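Local coordinates for protein polycyclic ketone monooxygenase (Myceliophthora thermophila, PDB 5MQ6) that uses FAD and NADPH to insert one oxygen atom next to the carbonyl of bulky, often polycyclic ketones, yielding esters or lactones, at residues 32-36 and 299-303; 37-42 and 603-607; 420-426 and 596-601. All blocks are in the same frame, centred on the assembly; numbering follows the deposited sequence.

Contact 1 of 3, residues 32-36 and 299-303. With NDP (NADPH dihydro-nicotinamide-adenine-dinucleotide phosphate), chain C.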
loop_
_atom_site.group_PDB
_atom_site.type_symbol
_atom_site.label_atom_id
_atom_site.label_comp_id
_atom_site.label_asym_id
_atom_site.label_seq_id
_atom_site.Cartn_x
_atom_site.Cartn_y
_atom_site.Cartn_z
ATOM N N LYS A 32 14.699 -20.064 9.074
ATOM C CA LYS A 32 14.403 -20.809 7.878
ATOM C C LYS A 32 14.402 -19.949 6.630
ATOM O O LYS A 32 14.783 -20.431 5.584
ATOM C CB LYS A 32 13.046 -21.461 7.971
ATOM C CG LYS A 32 13.111 -22.859 8.491
ATOM C CD LYS A 32 11.776 -23.501 8.388
ATOM C CE LYS A 32 11.880 -24.901 8.916
ATOM N NZ LYS A 32 10.524 -25.362 9.284
ATOM N N ARG A 33 13.962 -18.692 6.713
ATOM C CA ARG A 33 13.904 -17.857 5.505
ATOM C C ARG A 33 14.790 -16.601 5.457
ATOM O O ARG A 33 14.553 -15.675 4.673
ATOM C CB ARG A 33 12.457 -17.600 5.133
ATOM C CG ARG A 33 11.575 -17.018 6.178
ATOM C CD ARG A 33 10.204 -17.661 6.037
ATOM N NE ARG A 33 10.063 -18.785 6.909
ATOM C CZ ARG A 33 9.073 -19.699 6.906
ATOM N NH1 ARG A 33 8.104 -19.729 6.031
ATOM N NH2 ARG A 33 9.092 -20.652 7.824
ATOM N N PHE A 34 15.863 -16.618 6.235
ATOM C CA PHE A 34 16.901 -15.615 6.066
ATOM C C PHE A 34 17.467 -15.786 4.654
ATOM O O PHE A 34 17.890 -16.868 4.262
ATOM C CB PHE A 34 18.000 -15.708 7.138
ATOM C CG PHE A 34 19.223 -14.888 6.813
ATOM C CD1 PHE A 34 19.234 -13.499 7.031
ATOM C CD2 PHE A 34 20.359 -15.489 6.247
ATOM C CE1 PHE A 34 20.358 -12.739 6.714
ATOM C CE2 PHE A 34 21.486 -14.724 5.938
ATOM C CZ PHE A 34 21.483 -13.354 6.173
ATOM N N ARG A 35 17.382 -14.712 3.883
ATOM C CA ARG A 35 18.039 -14.584 2.592
ATOM C C ARG A 35 19.121 -13.508 2.753
ATOM O O ARG A 35 18.789 -12.340 3.035
ATOM C CB ARG A 35 17.045 -14.220 1.453
ATOM C CG ARG A 35 16.216 -15.362 0.853
ATOM C CD ARG A 35 17.044 -16.637 0.860
ATOM N NE ARG A 35 16.705 -17.704 -0.075
ATOM C CZ ARG A 35 17.298 -18.906 -0.053
ATOM N NH1 ARG A 35 18.250 -19.195 0.853
ATOM N NH2 ARG A 35 16.941 -19.837 -0.932
ATOM N N PRO A 36 20.413 -13.891 2.606
ATOM C CA PRO A 36 21.486 -12.847 2.605
ATOM C C PRO A 36 21.299 -11.666 1.579
ATOM O O PRO A 36 21.641 -10.518 1.857
ATOM C CB PRO A 36 22.768 -13.660 2.300
ATOM C CG PRO A 36 22.305 -14.975 1.749
ATOM C CD PRO A 36 20.980 -15.245 2.426
ATOM N N GLN A 299 4.041 -22.162 -1.836
ATOM C CA GLN A 299 4.139 -21.413 -0.604
ATOM C C GLN A 299 5.573 -21.368 -0.023
ATOM O O GLN A 299 6.290 -22.377 0.155
ATOM C CB GLN A 299 3.241 -22.057 0.444
ATOM C CG GLN A 299 3.231 -21.275 1.784
ATOM C CD GLN A 299 2.333 -21.943 2.813
ATOM O OE1 GLN A 299 1.108 -21.720 2.856
ATOM N NE2 GLN A 299 2.928 -22.828 3.605
ATOM N N ARG A 300 5.974 -20.172 0.311
ATOM C CA ARG A 300 7.197 -19.997 1.093
ATOM C C ARG A 300 6.907 -19.591 2.501
ATOM O O ARG A 300 7.601 -20.039 3.400
ATOM C CB ARG A 300 8.041 -18.981 0.397
ATOM C CG ARG A 300 9.382 -18.658 0.950
ATOM C CD ARG A 300 9.500 -17.158 0.756
ATOM N NE ARG A 300 10.851 -16.767 0.722
ATOM C CZ ARG A 300 11.465 -16.258 -0.324
ATOM N NH1 ARG A 300 10.852 -16.005 -1.482
ATOM N NH2 ARG A 300 12.731 -15.969 -0.180
ATOM N N THR A 301 5.903 -18.756 2.732
ATOM C CA THR A 301 5.431 -18.446 4.108
ATOM C C THR A 301 3.915 -18.387 4.177
ATOM O O THR A 301 3.279 -17.576 3.515
ATOM C CB THR A 301 6.021 -17.144 4.658
ATOM O OG1 THR A 301 7.426 -17.186 4.490
ATOM C CG2 THR A 301 5.808 -16.982 6.178
ATOM N N PRO A 302 3.311 -19.239 5.011
ATOM C CA PRO A 302 1.878 -19.172 5.117
ATOM C C PRO A 302 1.378 -17.816 5.676
ATOM O O PRO A 302 2.068 -17.199 6.439
ATOM C CB PRO A 302 1.556 -20.294 6.095
ATOM C CG PRO A 302 2.785 -20.428 6.934
ATOM C CD PRO A 302 3.910 -20.165 5.990
ATOM N N SER A 303 0.188 -17.369 5.267
ATOM C CA SER A 303 -0.546 -16.272 5.960
ATOM C C SER A 303 -1.308 -16.779 7.190
ATOM O O SER A 303 -1.787 -17.948 7.245
ATOM C CB SER A 303 -1.571 -15.606 5.021
ATOM O OG SER A 303 -0.914 -14.704 4.109
HETATM P PA NDP C . 2.624 -10.220 -0.945
HETATM O O1A NDP C . 4.016 -9.539 -1.184
HETATM O O2A NDP C . 1.812 -10.010 0.308
HETATM O O5B NDP C . 2.824 -11.784 -1.254
HETATM C C5B NDP C . 3.744 -12.275 -2.207
HETATM C C4B NDP C . 3.781 -13.764 -1.930
HETATM O O4B NDP C . 4.722 -14.410 -2.828
HETATM C C3B NDP C . 4.214 -14.056 -0.489
HETATM O O3B NDP C . 3.303 -15.008 0.091
HETATM C C2B NDP C . 5.623 -14.557 -0.715
HETATM O O2B NDP C . 6.134 -15.412 0.349
HETATM C C1B NDP C . 5.511 -15.258 -2.051
HETATM N N9A NDP C . 6.834 -15.463 -2.643
HETATM C C8A NDP C . 7.820 -14.536 -2.871
HETATM N N7A NDP C . 8.915 -15.116 -3.400
HETATM C C5A NDP C . 8.586 -16.430 -3.488
HETATM C C6A NDP C . 9.296 -17.623 -3.930
HETATM N N6A NDP C . 10.539 -17.475 -4.373
HETATM N N1A NDP C . 8.644 -18.802 -3.871
HETATM C C2A NDP C . 7.363 -18.946 -3.402
HETATM N N3A NDP C . 6.633 -17.911 -2.954
HETATM C C4A NDP C . 7.223 -16.665 -2.987
HETATM O O3 NDP C . 1.621 -9.820 -2.119
HETATM P PN NDP C . -0.021 -9.824 -2.201
HETATM O O1N NDP C . -0.338 -9.366 -3.661
HETATM O O2N NDP C . -0.598 -11.152 -1.766
HETATM O O5D NDP C . -0.499 -8.695 -1.144
HETATM C C5D NDP C . 0.110 -7.363 -1.238
HETATM C C4D NDP C . -0.672 -6.339 -0.435
HETATM O O4D NDP C . -1.948 -6.068 -1.057
HETATM C C3D NDP C . -1.109 -6.945 0.900
HETATM O O3D NDP C . -0.040 -7.235 1.879
HETATM C C2D NDP C . -2.300 -6.042 1.283
HETATM O O2D NDP C . -1.843 -4.749 1.797
HETATM C C1D NDP C . -3.037 -5.983 -0.055
HETATM P P2B NDP C . 6.943 -14.736 1.582
HETATM O O1X NDP C . 7.921 -13.760 0.915
HETATM O O2X NDP C . 7.746 -15.820 2.269
HETATM O O3X NDP C . 5.891 -14.178 2.551
HETATM O O HOH W 1 12.783 -15.865 2.580
#
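This is a polar, buried contact in which the loop after helix 22-31 closes over the end of strand 294-299, where the NADPH-binding parallel sheet meets the adenosine end of its cofactor. Its central bond runs from Arg33 NH1 to Thr301 OG1, 3.0 Å. The same hydroxyl donates to NDP O2X at 2.6 Å, although that phosphate oxygen is less certainly placed, so Thr301 links the arginine to the 2'-phosphate. A small side chain that can both accept and donate suits this position. Arg33 is long enough to cross the gap between backbones whose closest CA atoms, Arg33 and Arg300, stand 8.3 Å apart; NH1 also comes to 2.7 Å from Arg300 O and 4.2 Å from Pro302 CD. Its NH2 makes a salt bridge with Glu29 of helix 22-31, which helps pay for burying the charge.

A water forms a second bridge, donating to Arg33 O at 2.7 Å and accepting from Arg300 NH2 at 2.8 Å. Arg300 stretches past the phosphate toward the adenine, whose N7A lies near the guanidinium plane, 2.9 Å from NH1. Arg35 CG packs 3.7 Å from Arg300 NH2; the two like charges are also near, Arg35 NE to Arg300 NH2 4.3 Å.

Residues just after the second strand of a Rossmann-type unit commonly read the 2'-hydroxyl or 2'-phosphate of the nucleotide. Thr301, held by Arg33, and Lys425 bond the 2'-phosphate, consistent with a site that accepts the group distinguishing NADPH from NADH.

Contact 2 of 3, residues 37-42 and 603-607. With NDP (NADPH dihydro-nicotinamide-adenine-dinucleotide phosphate), chain C.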
loop_
_atom_site.group_PDB
_atom_site.type_symbol
_atom_site.label_atom_id
_atom_site.label_comp_id
_atom_site.label_asym_id
_atom_site.label_seq_id
_atom_site.Cartn_x
_atom_site.Cartn_y
_atom_site.Cartn_z
ATOM N N GLU A 37 20.739 -11.978 0.419
ATOM C CA GLU A 37 20.408 -10.984 -0.632
ATOM C C GLU A 37 19.358 -9.931 -0.211
ATOM O O GLU A 37 19.203 -8.926 -0.880
ATOM C CB GLU A 37 19.876 -11.657 -1.911
ATOM C CG GLU A 37 20.354 -13.071 -2.177
ATOM C CD GLU A 37 19.527 -14.102 -1.420
ATOM O OE1 GLU A 37 18.333 -14.333 -1.765
ATOM O OE2 GLU A 37 20.081 -14.648 -0.445
ATOM N N GLY A 38 18.599 -10.160 0.845
ATOM C CA GLY A 38 17.511 -9.229 1.179
ATOM C C GLY A 38 16.563 -8.971 0.001
ATOM O O GLY A 38 16.144 -9.916 -0.663
ATOM N N LEU A 39 16.256 -7.695 -0.271
ATOM C CA LEU A 39 15.445 -7.277 -1.435
ATOM C C LEU A 39 15.998 -7.750 -2.790
ATOM O O LEU A 39 15.233 -7.815 -3.775
ATOM C CB LEU A 39 15.276 -5.743 -1.469
ATOM C CG LEU A 39 14.408 -5.094 -0.376
ATOM C CD1 LEU A 39 14.366 -3.563 -0.441
ATOM C CD2 LEU A 39 12.974 -5.644 -0.431
ATOM N N GLY A 40 17.303 -8.063 -2.849
ATOM C CA GLY A 40 17.956 -8.606 -4.085
ATOM C C GLY A 40 17.349 -9.859 -4.726
ATOM O O GLY A 40 17.591 -10.148 -5.895
ATOM N N GLN A 41 16.607 -10.634 -3.949
ATOM C CA GLN A 41 15.816 -11.775 -4.466
ATOM C C GLN A 41 14.617 -11.466 -5.451
ATOM O O GLN A 41 14.043 -12.397 -6.057
ATOM C CB GLN A 41 15.288 -12.559 -3.259
ATOM C CG GLN A 41 14.420 -11.674 -2.337
ATOM C CD GLN A 41 13.994 -12.368 -1.071
ATOM O OE1 GLN A 41 14.494 -12.148 0.042
ATOM N NE2 GLN A 41 13.059 -13.235 -1.251
ATOM N N PHE A 42 14.204 -10.192 -5.558
ATOM C CA PHE A 42 13.022 -9.802 -6.336
ATOM C C PHE A 42 13.484 -8.889 -7.424
ATOM O O PHE A 42 14.514 -8.283 -7.314
ATOM C CB PHE A 42 11.947 -9.073 -5.486
ATOM C CG PHE A 42 11.370 -9.939 -4.347
ATOM C CD1 PHE A 42 10.709 -11.137 -4.624
ATOM C CD2 PHE A 42 11.527 -9.555 -2.996
ATOM C CE1 PHE A 42 10.198 -11.945 -3.580
ATOM C CE2 PHE A 42 11.025 -10.352 -1.949
ATOM C CZ PHE A 42 10.360 -11.556 -2.229
ATOM N N SER A 603 11.761 -5.285 4.966
ATOM C CA SER A 603 12.477 -5.196 3.667
ATOM C C SER A 603 13.347 -6.461 3.437
ATOM O O SER A 603 14.591 -6.397 3.243
ATOM C CB SER A 603 13.277 -3.878 3.547
ATOM O OG SER A 603 12.389 -2.770 3.576
ATOM N N GLU A 604 12.636 -7.596 3.486
ATOM C CA GLU A 604 13.198 -8.959 3.563
ATOM C C GLU A 604 14.435 -9.132 4.494
ATOM O O GLU A 604 15.421 -9.750 4.095
ATOM C CB GLU A 604 13.505 -9.483 2.154
ATOM C CG GLU A 604 12.344 -9.475 1.173
ATOM C CD GLU A 604 11.113 -10.279 1.624
ATOM O OE1 GLU A 604 11.201 -11.320 2.360
ATOM O OE2 GLU A 604 10.022 -9.842 1.197
ATOM N N GLY A 605 14.369 -8.602 5.718
ATOM C CA GLY A 605 15.511 -8.648 6.678
ATOM C C GLY A 605 16.579 -7.527 6.588
ATOM O O GLY A 605 17.433 -7.386 7.474
ATOM N N GLU A 606 16.544 -6.701 5.545
ATOM C CA GLU A 606 17.516 -5.594 5.421
ATOM C C GLU A 606 17.354 -4.520 6.528
ATOM O O GLU A 606 18.358 -4.128 7.174
ATOM C CB GLU A 606 17.453 -4.978 4.030
ATOM C CG GLU A 606 17.832 -5.948 2.909
ATOM C CD GLU A 606 17.924 -5.260 1.544
ATOM O OE1 GLU A 606 17.868 -4.006 1.472
ATOM O OE2 GLU A 606 18.042 -5.966 0.520
ATOM N N ALA A 607 16.119 -4.052 6.748
ATOM C CA ALA A 607 15.803 -3.302 7.957
ATOM C C ALA A 607 16.205 -4.179 9.112
ATOM O O ALA A 607 16.813 -3.685 10.036
ATOM C CB ALA A 607 14.312 -2.964 8.056
HETATM P PA NDP C . 2.624 -10.220 -0.945
HETATM O O1A NDP C . 4.016 -9.539 -1.184
HETATM O O2A NDP C . 1.812 -10.010 0.308
HETATM O O5B NDP C . 2.824 -11.784 -1.254
HETATM C C5B NDP C . 3.744 -12.275 -2.207
HETATM C C4B NDP C . 3.781 -13.764 -1.930
HETATM O O4B NDP C . 4.722 -14.410 -2.828
HETATM C C3B NDP C . 4.214 -14.056 -0.489
HETATM O O3B NDP C . 3.303 -15.008 0.091
HETATM C C2B NDP C . 5.623 -14.557 -0.715
HETATM O O2B NDP C . 6.134 -15.412 0.349
HETATM C C1B NDP C . 5.511 -15.258 -2.051
HETATM N N9A NDP C . 6.834 -15.463 -2.643
HETATM C C8A NDP C . 7.820 -14.536 -2.871
HETATM N N7A NDP C . 8.915 -15.116 -3.400
HETATM C C5A NDP C . 8.586 -16.430 -3.488
HETATM C C6A NDP C . 9.296 -17.623 -3.930
HETATM N N6A NDP C . 10.539 -17.475 -4.373
HETATM N N1A NDP C . 8.644 -18.802 -3.871
HETATM C C2A NDP C . 7.363 -18.946 -3.402
HETATM N N3A NDP C . 6.633 -17.911 -2.954
HETATM C C4A NDP C . 7.223 -16.665 -2.987
HETATM O O3 NDP C . 1.621 -9.820 -2.119
HETATM P PN NDP C . -0.021 -9.824 -2.201
HETATM O O1N NDP C . -0.338 -9.366 -3.661
HETATM O O2N NDP C . -0.598 -11.152 -1.766
HETATM O O5D NDP C . -0.499 -8.695 -1.144
HETATM C C5D NDP C . 0.110 -7.363 -1.238
HETATM C C4D NDP C . -0.672 -6.339 -0.435
HETATM O O4D NDP C . -1.948 -6.068 -1.057
HETATM C C3D NDP C . -1.109 -6.945 0.900
HETATM O O3D NDP C . -0.040 -7.235 1.879
HETATM C C2D NDP C . -2.300 -6.042 1.283
HETATM O O2D NDP C . -1.843 -4.749 1.797
HETATM C C1D NDP C . -3.037 -5.983 -0.055
HETATM P P2B NDP C . 6.943 -14.736 1.582
HETATM O O1X NDP C . 7.921 -13.760 0.915
HETATM O O2X NDP C . 7.746 -15.820 2.269
HETATM O O3X NDP C . 5.891 -14.178 2.551
#
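Ser603 opens a type I' beta turn that ends at Glu606, closed by Glu606 N donating to Ser603 O at 3.0 Å. Its side chain meets an apolar neighbour: Leu39 CD1 lies 4.1 Å from Ser603 CB, and Leu39 CG is 3.9 Å from Ser603 O.

Glu604 points toward residues 37-42 and joins them most broadly. Its methylene groups pack on Leu39 (CG to CD2, 4.2 Å), its carbonyl O rests 3.6 Å from Gly38 CA, and its carboxylate reaches the ring edge of Phe42, OE2 to CE2 3.3 Å. The partly positive ring hydrogens suit an acidic neighbour. The same ring presents CE1 to NDP N7A at 3.4 Å, so Phe42 stands between this turn and the adenine.

Gly605 follows with phi of 86°, where a CB would be jammed against the preceding carbonyl; glycine therefore suits this corner of the turn. Glu606 then turns back, and its OE2 accepts a hydrogen bond from Leu39 N at 2.6 Å. That amide belongs to the first residue of the 3-10 segment 39-41, an apt place for a carboxylate. Gly38 makes room for it: its CA is 3.4 Å from Glu606 OE2, and a CB there would collide with this oxygen. Its positive phi suits glycine too.

Within the fold, residues 37-42 lead from helix 22-31 into strand 42-44, while 603-607 lie in the long connection between helices 573-585 and 616-621. Backbone bonding of Gln41 to Lys233, just past strand 230-232, ties the 3-10 turn to a third part of the chain.

Contact 3 of 3, residues 420-426 and 596-601. With NDP (NADPH dihydro-nicotinamide-adenine-dinucleotide phosphate), chain C.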
loop_
_atom_site.group_PDB
_atom_site.type_symbol
_atom_site.label_atom_id
_atom_site.label_comp_id
_atom_site.label_asym_id
_atom_site.label_seq_id
_atom_site.Cartn_x
_atom_site.Cartn_y
_atom_site.Cartn_z
ATOM N N TYR A 420 4.551 -16.591 13.475
ATOM C CA TYR A 420 5.188 -15.308 13.671
ATOM C C TYR A 420 4.176 -14.389 14.335
ATOM O O TYR A 420 2.993 -14.605 14.169
ATOM C CB TYR A 420 5.621 -14.664 12.342
ATOM C CG TYR A 420 4.630 -14.716 11.234
ATOM C CD1 TYR A 420 3.542 -13.830 11.161
ATOM C CD2 TYR A 420 4.762 -15.645 10.227
ATOM C CE1 TYR A 420 2.630 -13.884 10.100
ATOM C CE2 TYR A 420 3.886 -15.700 9.168
ATOM C CZ TYR A 420 2.834 -14.832 9.130
ATOM O OH TYR A 420 1.980 -14.984 8.144
ATOM N N PRO A 421 4.639 -13.327 15.017
ATOM C CA PRO A 421 3.686 -12.365 15.579
ATOM C C PRO A 421 2.775 -11.723 14.507
ATOM O O PRO A 421 3.195 -11.513 13.376
ATOM C CB PRO A 421 4.581 -11.301 16.166
ATOM C CG PRO A 421 5.912 -11.933 16.342
ATOM C CD PRO A 421 6.031 -12.978 15.294
ATOM N N THR A 422 1.541 -11.449 14.879
ATOM C CA THR A 422 0.542 -10.870 14.008
ATOM C C THR A 422 1.095 -9.622 13.269
ATOM O O THR A 422 0.810 -9.417 12.105
ATOM C CB THR A 422 -0.723 -10.443 14.810
ATOM O OG1 THR A 422 -1.233 -11.537 15.636
ATOM C CG2 THR A 422 -1.816 -10.006 13.866
ATOM N N TRP A 423 1.846 -8.781 13.976
ATOM C CA TRP A 423 2.393 -7.599 13.357
ATOM C C TRP A 423 3.459 -7.769 12.211
ATOM O O TRP A 423 3.768 -6.776 11.588
ATOM C CB TRP A 423 2.901 -6.663 14.437
ATOM C CG TRP A 423 4.152 -7.120 15.148
ATOM C CD1 TRP A 423 5.426 -7.062 14.674
ATOM C CD2 TRP A 423 4.236 -7.710 16.455
ATOM N NE1 TRP A 423 6.290 -7.525 15.613
ATOM C CE2 TRP A 423 5.599 -7.931 16.717
ATOM C CE3 TRP A 423 3.290 -8.010 17.450
ATOM C CZ2 TRP A 423 6.063 -8.481 17.914
ATOM C CZ3 TRP A 423 3.744 -8.577 18.663
ATOM C CH2 TRP A 423 5.134 -8.784 18.887
ATOM N N CYS A 424 4.008 -8.962 11.950
ATOM C CA CYS A 424 5.092 -9.138 10.983
ATOM C C CYS A 424 4.668 -9.201 9.512
ATOM O O CYS A 424 5.512 -9.088 8.641
ATOM C CB CYS A 424 5.882 -10.425 11.278
ATOM S SG CYS A 424 6.816 -10.389 12.811
ATOM N N LYS A 425 3.386 -9.432 9.244
ATOM C CA LYS A 425 2.824 -9.454 7.920
ATOM C C LYS A 425 1.467 -8.855 7.986
ATOM O O LYS A 425 0.839 -8.804 9.061
ATOM C CB LYS A 425 2.588 -10.880 7.396
ATOM C CG LYS A 425 3.772 -11.801 7.399
ATOM C CD LYS A 425 4.838 -11.454 6.357
ATOM C CE LYS A 425 5.621 -12.686 5.865
ATOM N NZ LYS A 425 6.352 -12.377 4.599
ATOM N N ARG A 426 0.947 -8.511 6.821
ATOM C CA ARG A 426 -0.430 -8.005 6.786
ATOM C C ARG A 426 -1.405 -9.152 7.162
ATOM O O ARG A 426 -1.284 -10.279 6.693
ATOM C CB ARG A 426 -0.858 -7.286 5.492
ATOM C CG ARG A 426 -2.000 -6.295 5.836
ATOM C CD ARG A 426 -2.386 -5.411 4.708
ATOM N NE ARG A 426 -3.729 -4.837 4.738
ATOM C CZ ARG A 426 -4.015 -3.573 5.117
ATOM N NH1 ARG A 426 -3.099 -2.750 5.640
ATOM N NH2 ARG A 426 -5.240 -3.100 5.022
ATOM N N CYS A 596 10.837 -10.259 13.480
ATOM C CA CYS A 596 10.005 -10.665 12.355
ATOM C C CYS A 596 10.650 -11.593 11.309
ATOM O O CYS A 596 11.760 -11.329 10.860
ATOM C CB CYS A 596 9.406 -9.413 11.661
ATOM S SG CYS A 596 8.091 -8.721 12.711
ATOM N N THR A 597 9.922 -12.670 10.929
ATOM C CA THR A 597 10.127 -13.340 9.646
ATOM C C THR A 597 10.203 -12.255 8.596
ATOM O O THR A 597 9.385 -11.292 8.650
ATOM C CB THR A 597 8.922 -14.110 9.054
ATOM O OG1 THR A 597 7.698 -13.664 9.639
ATOM C CG2 THR A 597 9.122 -15.516 9.117
ATOM N N PRO A 598 11.089 -12.467 7.585
ATOM C CA PRO A 598 11.220 -11.509 6.476
ATOM C C PRO A 598 9.886 -11.297 5.762
ATOM O O PRO A 598 8.990 -12.159 5.775
ATOM C CB PRO A 598 12.298 -12.123 5.557
ATOM C CG PRO A 598 12.553 -13.518 6.051
ATOM C CD PRO A 598 11.868 -13.720 7.372
ATOM N N GLY A 599 9.750 -10.111 5.188
ATOM C CA GLY A 599 8.532 -9.705 4.493
ATOM C C GLY A 599 8.742 -8.263 4.102
ATOM O O GLY A 599 9.786 -7.673 4.464
ATOM N N TYR A 600 7.782 -7.662 3.399
ATOM C CA TYR A 600 7.987 -6.261 3.011
ATOM C C TYR A 600 8.210 -5.272 4.229
ATOM O O TYR A 600 8.941 -4.253 4.064
ATOM C CB TYR A 600 6.959 -5.785 1.948
ATOM C CG TYR A 600 5.497 -5.792 2.306
ATOM C CD1 TYR A 600 4.989 -4.879 3.240
ATOM C CD2 TYR A 600 4.597 -6.652 1.664
ATOM C CE1 TYR A 600 3.640 -4.847 3.565
ATOM C CE2 TYR A 600 3.242 -6.623 1.977
ATOM C CZ TYR A 600 2.779 -5.714 2.933
ATOM O OH TYR A 600 1.471 -5.626 3.243
ATOM N N ILE A 601 7.684 -5.613 5.433
ATOM C CA ILE A 601 7.837 -4.733 6.652
ATOM C C ILE A 601 9.269 -4.776 7.335
ATOM O O ILE A 601 9.638 -3.883 8.108
ATOM C CB ILE A 601 6.586 -4.742 7.663
ATOM C CG1 ILE A 601 6.945 -5.129 9.113
ATOM C CG2 ILE A 601 5.345 -5.499 7.137
ATOM C CD1 ILE A 601 7.446 -6.530 9.312
HETATM P PA NDP C . 2.624 -10.220 -0.945
HETATM O O1A NDP C . 4.016 -9.539 -1.184
HETATM O O2A NDP C . 1.812 -10.010 0.308
HETATM O O5B NDP C . 2.824 -11.784 -1.254
HETATM C C5B NDP C . 3.744 -12.275 -2.207
HETATM C C4B NDP C . 3.781 -13.764 -1.930
HETATM O O4B NDP C . 4.722 -14.410 -2.828
HETATM C C3B NDP C . 4.214 -14.056 -0.489
HETATM O O3B NDP C . 3.303 -15.008 0.091
HETATM C C2B NDP C . 5.623 -14.557 -0.715
HETATM O O2B NDP C . 6.134 -15.412 0.349
HETATM C C1B NDP C . 5.511 -15.258 -2.051
HETATM N N9A NDP C . 6.834 -15.463 -2.643
HETATM C C8A NDP C . 7.820 -14.536 -2.871
HETATM N N7A NDP C . 8.915 -15.116 -3.400
HETATM C C5A NDP C . 8.586 -16.430 -3.488
HETATM C C6A NDP C . 9.296 -17.623 -3.930
HETATM N N6A NDP C . 10.539 -17.475 -4.373
HETATM N N1A NDP C . 8.644 -18.802 -3.871
HETATM C C2A NDP C . 7.363 -18.946 -3.402
HETATM N N3A NDP C . 6.633 -17.911 -2.954
HETATM C C4A NDP C . 7.223 -16.665 -2.987
HETATM O O3 NDP C . 1.621 -9.820 -2.119
HETATM P PN NDP C . -0.021 -9.824 -2.201
HETATM O O1N NDP C . -0.338 -9.366 -3.661
HETATM O O2N NDP C . -0.598 -11.152 -1.766
HETATM O O5D NDP C . -0.499 -8.695 -1.144
HETATM C C5D NDP C . 0.110 -7.363 -1.238
HETATM C C4D NDP C . -0.672 -6.339 -0.435
HETATM O O4D NDP C . -1.948 -6.068 -1.057
HETATM C C3D NDP C . -1.109 -6.945 0.900
HETATM O O3D NDP C . -0.040 -7.235 1.879
HETATM C C2D NDP C . -2.300 -6.042 1.283
HETATM O O2D NDP C . -1.843 -4.749 1.797
HETATM C C1D NDP C . -3.037 -5.983 -0.055
HETATM P P2B NDP C . 6.943 -14.736 1.582
HETATM O O1X NDP C . 7.921 -13.760 0.915
HETATM O O2X NDP C . 7.746 -15.820 2.269
HETATM O O3X NDP C . 5.891 -14.178 2.551
HETATM O O HOH W 2 5.878 -9.785 2.839
#
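Covalent chemistry comes first: Cys424 SG and Cys596 SG form a disulfide of 2.1 Å with chi3 of -80°, pinning two loops 170 residues apart in sequence. Sulfur-aromatic packing flanks it, Cys596 SG lying 4.4 Å from the centroid of the Trp423 five-membered ring in an oblique approach; the indole NE1 is hydrogen-bonded to Ser592 O.

Among the hydrogen bonds, Lys425 NZ gives one to Pro598 O at 2.9 Å and one to NDP O3X, on the 2'-phosphate, at 2.8 Å. Its long chain begins away from the partner loop and bends back over Gly599, where a CB would crowd NZ. A water accepts from Lys425 NZ (3.2 Å) and Tyr600 N (2.9 Å). Tyr600 OH and NDP O3D are hydrogen-bonded at 2.6 Å.

Van der Waals contacts complete the interface: Ile601 CD1 lies 3.3 Å from Cys424 O, and Arg426 CB 3.6 Å from Tyr600 OH; Tyr600 and Ile601 are poorly ordered, so these positions are less sure. The Arg426 guanidinium forms a salt bridge with Asp133 in the FAD site.

The disulfide thus holds together the loops supplying Lys425 and Tyr600, which bond the 2'-phosphate and the nicotinamide-side ribose respectively.

Overall arrangement
The three contacts lie on one side of the chain's centre and all touch NADPH. Contact 1 is centred about 11 Å from each of the others, whose centres are about 13 Å apart. Along the chain, contacts 1 and 2 cross, since their segments alternate: 32-36, 37-42, 299-303, 603-607; contact 1 closes before contact 3 opens, and both segments of contact 3 fall between those of contact 2. Pro302 O and Tyr420 OH probably hydrogen-bond at 2.8 Å, joining contacts 1 and 3, as do Glu604 N and Gly599 O at 3.0 Å between contacts 2 and 3. Early, middle and late parts of the chain thus enclose the nucleotide beside the parallel sheet containing strand 294-299.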